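Local coordinates for enoyl-CoA hydratase/isomerase family protein (Ruegeria pomeroyi, PDB 3L3S) that probably acts as a hydro-lyase on enoyl-CoA thioesters in fatty acid metabolism, as a crotonase-superfamily member that assembles as a dimer of trimers, at the interface of chains A and B. Sequence-based numbering; all coordinates share one arbitrary frame. Chains: chain A/B, Enoyl-CoA hydratase/isomerase family protein.

Contact 1: the interface of chains A and B. Residues chain A 123-124, 126-129, 157-158, 183-184; chain B 161-162.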
# COMPACT_ATOMS: atom_id res chain seq x y z
N MSE A 123 -5.12 8.43 15.92
CA MSE A 123 -3.76 8.70 15.47
C MSE A 123 -3.70 8.45 13.95
O MSE A 123 -3.18 9.28 13.20
CB MSE A 123 -2.81 7.74 16.19
CG MSE A 123 -1.35 8.12 16.09
SE MSE A 123 -0.20 6.57 16.01
CE MSE A 123 -0.71 6.05 14.21
N ALA A 124 -4.31 7.35 13.52
CA ALA A 124 -4.35 6.94 12.11
C ALA A 124 -5.11 7.90 11.19
O ALA A 124 -4.67 8.17 10.07
CB ALA A 124 -4.90 5.53 11.98
N CYS A 126 -5.29 11.03 11.55
CA CYS A 126 -4.51 12.26 11.40
C CYS A 126 -3.66 12.18 10.12
O CYS A 126 -3.28 11.09 9.69
CB CYS A 126 -3.61 12.51 12.62
SG CYS A 126 -4.47 12.85 14.17
N ASP A 127 -3.39 13.33 9.51
CA ASP A 127 -2.59 13.39 8.29
C ASP A 127 -1.15 12.95 8.53
O ASP A 127 -0.52 12.32 7.67
CB ASP A 127 -2.60 14.80 7.70
CG ASP A 127 -3.97 15.22 7.20
OD1 ASP A 127 -4.52 14.55 6.31
OD2 ASP A 127 -4.51 16.23 7.70
N LEU A 128 -0.63 13.30 9.71
CA LEU A 128 0.74 12.97 10.12
C LEU A 128 0.78 12.43 11.54
O LEU A 128 -0.18 12.61 12.31
CB LEU A 128 1.67 14.20 10.02
CG LEU A 128 1.87 14.91 8.67
CD1 LEU A 128 2.79 16.11 8.78
CD2 LEU A 128 2.40 13.90 7.66
N ALA A 129 1.87 11.75 11.88
CA ALA A 129 2.04 11.19 13.23
C ALA A 129 3.51 11.06 13.60
O ALA A 129 4.31 10.50 12.84
CB ALA A 129 1.33 9.82 13.36
N ARG A 157 -5.76 2.09 6.03
CA ARG A 157 -5.46 3.08 4.98
C ARG A 157 -4.07 3.69 5.17
O ARG A 157 -3.56 4.41 4.31
CB ARG A 157 -6.49 4.23 4.96
CG ARG A 157 -7.98 3.85 4.96
CD ARG A 157 -8.35 2.76 3.97
NE ARG A 157 -9.70 2.97 3.45
CZ ARG A 157 -10.67 2.05 3.44
NH1 ARG A 157 -10.47 0.83 3.93
NH2 ARG A 157 -11.84 2.37 2.91
N VAL A 158 -3.44 3.35 6.30
CA VAL A 158 -2.12 3.86 6.66
C VAL A 158 -0.98 2.82 6.63
O VAL A 158 0.19 3.19 6.52
CB VAL A 158 -2.26 4.69 7.97
CG1 VAL A 158 -1.06 4.58 8.87
CG2 VAL A 158 -2.52 6.16 7.61
N GLY A 183 4.73 2.19 8.26
CA GLY A 183 4.18 3.46 7.82
C GLY A 183 3.04 3.96 8.70
O GLY A 183 2.21 4.70 8.23
N LEU A 184 3.00 3.52 9.95
CA LEU A 184 1.99 3.93 10.93
C LEU A 184 2.34 5.31 11.47
O LEU A 184 1.45 6.11 11.79
CB LEU A 184 1.90 2.88 12.03
CG LEU A 184 0.77 2.73 13.05
CD1 LEU A 184 -0.59 2.73 12.40
CD2 LEU A 184 1.00 1.43 13.79
N ARG B 161 0.42 6.16 2.24
CA ARG B 161 -0.32 7.40 2.52
C ARG B 161 0.38 8.37 3.48
O ARG B 161 0.21 9.58 3.35
CB ARG B 161 -1.74 7.07 3.01
CG ARG B 161 -2.70 8.26 3.00
CD ARG B 161 -4.04 7.93 3.65
NE ARG B 161 -4.95 7.21 2.76
CZ ARG B 161 -6.04 7.74 2.21
NH1 ARG B 161 -6.38 9.00 2.45
NH2 ARG B 161 -6.81 6.98 1.44
N ARG B 162 1.17 7.86 4.41
CA ARG B 162 1.90 8.70 5.36
C ARG B 162 3.09 9.36 4.70
O ARG B 162 3.39 10.53 4.95
CB ARG B 162 2.41 7.88 6.54
CG ARG B 162 1.33 7.35 7.43
CD ARG B 162 0.85 8.36 8.40
NE ARG B 162 0.21 7.75 9.55
CZ ARG B 162 -0.80 8.31 10.21
NH1 ARG B 162 -1.29 9.47 9.80
NH2 ARG B 162 -1.25 7.75 11.32

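Contact 2: the interface of chains A and B. Residues chain A 220, 223-224, 231; chain B 149, 152-153, 156-157.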
# COMPACT_ATOMS: atom_id res chain seq x y z
N LEU A 220 -5.77 15.50 -2.52
CA LEU A 220 -4.94 14.30 -2.30
C LEU A 220 -5.77 13.19 -1.64
O LEU A 220 -5.72 12.05 -2.09
CB LEU A 220 -3.68 14.61 -1.46
CG LEU A 220 -2.76 13.48 -0.94
CD1 LEU A 220 -2.14 12.69 -2.08
CD2 LEU A 220 -1.65 14.04 -0.08
N HIS A 223 -8.44 11.83 -4.33
CA HIS A 223 -7.90 11.20 -5.54
C HIS A 223 -7.28 9.83 -5.26
O HIS A 223 -7.11 9.01 -6.17
CB HIS A 223 -7.02 12.15 -6.37
CG HIS A 223 -5.59 12.25 -5.94
ND1 HIS A 223 -4.83 11.16 -5.56
CD2 HIS A 223 -4.76 13.32 -5.86
CE1 HIS A 223 -3.61 11.55 -5.27
NE2 HIS A 223 -3.54 12.86 -5.44
N LEU A 224 -6.97 9.59 -3.98
CA LEU A 224 -6.40 8.33 -3.51
C LEU A 224 -7.46 7.23 -3.54
O LEU A 224 -7.13 6.04 -3.55
CB LEU A 224 -5.89 8.50 -2.08
CG LEU A 224 -4.39 8.81 -1.91
CD1 LEU A 224 -4.15 9.49 -0.58
CD2 LEU A 224 -3.58 7.53 -2.04
N ALA A 231 -8.39 10.58 -11.33
CA ALA A 231 -7.61 11.34 -10.35
C ALA A 231 -6.91 12.50 -11.05
O ALA A 231 -6.83 13.60 -10.50
CB ALA A 231 -6.60 10.44 -9.66
N THR B 149 0.04 19.15 -6.42
CA THR B 149 -1.16 18.34 -6.64
C THR B 149 -0.99 17.28 -7.72
O THR B 149 -1.15 16.08 -7.43
CB THR B 149 -2.39 19.24 -6.84
OG1 THR B 149 -2.59 19.99 -5.63
CG2 THR B 149 -3.65 18.45 -7.08
N ALA B 152 1.79 14.64 -6.93
CA ALA B 152 1.40 13.75 -5.83
C ALA B 152 0.46 12.62 -6.26
O ALA B 152 0.30 11.64 -5.54
CB ALA B 152 0.80 14.53 -4.67
N VAL B 153 -0.11 12.74 -7.47
CA VAL B 153 -0.99 11.72 -8.04
C VAL B 153 -0.17 10.46 -8.37
O VAL B 153 -0.49 9.38 -7.88
CB VAL B 153 -1.73 12.24 -9.30
CG1 VAL B 153 -2.53 11.13 -9.98
CG2 VAL B 153 -2.67 13.36 -8.92
N SER B 156 1.66 9.15 -5.06
CA SER B 156 0.73 8.46 -4.16
C SER B 156 0.44 7.02 -4.55
O SER B 156 -0.11 6.26 -3.76
CB SER B 156 -0.58 9.22 -4.05
OG SER B 156 -1.22 9.30 -5.31
N ARG B 157 0.79 6.66 -5.79
CA ARG B 157 0.59 5.31 -6.27
C ARG B 157 1.77 4.40 -5.99
O ARG B 157 1.62 3.18 -6.01
CB ARG B 157 0.22 5.30 -7.75
CG ARG B 157 -1.29 5.21 -8.03
CD ARG B 157 -2.06 6.39 -7.46
NE ARG B 157 -3.46 6.40 -7.85
CZ ARG B 157 -4.34 7.35 -7.52
NH1 ARG B 157 -3.98 8.40 -6.79
NH2 ARG B 157 -5.59 7.25 -7.95

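Contact 1: the interface of chains A and B
B:Arg162, from the first turn of helix 161-170, reaches into chain A and sets its guanidinium among backbone carbonyls, a worked example of an arginine closing a helix end across a subunit interface. Its chain turns at chi2 (-81°) and then runs out extended, which carries the flat group toward the end of helix 118-125.

The polar contacts come first. NH2 donates to the carbonyl O of the selenomethionine A:Met123 at 3.1 Å, a nearly straight bond (164° at the hydrogen). NH1 gives a more bent bond to A:Cys126 O at 2.6 Å. Both acceptors lie close to the guanidinium plane, although each carbonyl is met from above its own plane. NE and NH2 also make weak hydrogen bonds to A:Leu184 O, the NE one at 3.0 Å. Carbonyls at a helix C-terminus carry partial negative charge, so a guanidinium here is probably welcome electrostatically; the carboxylate of A:Asp127 stays 7.0 Å away, from its OD1 to B:Arg162 NH1.

Apolar packing limits the rotation of the same group and fixes its tilt. A:Val158 CG2 lies over one face toward the rim, 3.8 Å from CZ, and A:Ala129 CB over the rim of the opposite face, 4.1 Å from that carbon. A:Val158 CG1 adds a contact with NE, while the CE methyl of A:Met123 touches NH2.

Beside this plug, CB and CD of B:Arg161 pack against A:Arg157 O in a van der Waals contact, with CB at 3.5 Å.

Together these contacts clamp the start of one subunit's helix onto its neighbour, and probably help hold the trimer together.

Contact 2: the interface of chains A and B
A:His223 and B:Ser156 meet through torsions of the same kind: the imidazole has its CG between the backbone N and the carbonyl carbon (chi1 84°), and the serine OG takes the corresponding place on its own chain (chi1 62°). The first swings the ring from the end of helix 210-223 toward chain B; the second points the hydroxyl back over the helix 150-156 backbone. The pair illustrates how a hydroxyl and a ring can together orient an arginine.

B:Arg157 is that arginine. Its NH2 donates to A:His223 O at 2.9 Å, a firm bond tilted from the guanidinium plane. NH1 points one hydrogen at B:Ser156 OG, almost in that plane; its other must be shared between A:His223 O, where the bond is weak, and A:His223 ND1, 3.1 Å from NH1. NH1 comes from above the ring plane, so the bond to ND1 is oblique at best and needs that nitrogen unprotonated. ND1 lies in the guanidinium plane, so the groups meet at the guanidinium edge; their planes are 38° apart.

B:Ser156 OG hydrogen-bonds to B:Ala152 O at 2.8 Å, in that carbonyl plane on a lone pair, and to B:Val153 O from above its plane. The two must share its one hydrogen, and OG accepts from NH1 in return. An alanine in its place would probably leave that NH1 hydrogen without its acceptor and the guanidinium freer to turn away from A:His223.

The ring is sandwiched. A:Leu220 O sits over the centre of one face, and B:Val153 packs on the other, its CG2 making a CH-pi contact 3.9 Å from the centroid. Nearby, the CD2 methyl of A:Leu224 rests on B:Ser156 CB at 4.0 Å. At the guanidinium nitrogen that does not bond the serine, A:Ala231 CB lies 3.8 Å from B:Arg157 NH2.

The C-alpha centres of contact 1 and contact 2 lie about 15 Å apart on one interface, and chain B reaches both from neighbouring stretches: helix 150-156 with the residue after it, then the start of helix 161-170. Chain A gives contact 1 the end of helix 118-125, strand 128-131 and the loops at A:Val158 and A:Gly183, and contact 2 helices 210-223 and 228-243. A:Arg157 serves contact 1 with its backbone carbonyl, B:Arg157 contact 2 with its guanidinium. Such an interface, not an exact two-fold, suits a closed ring of three, where each subunit probably offers this segment to both neighbours.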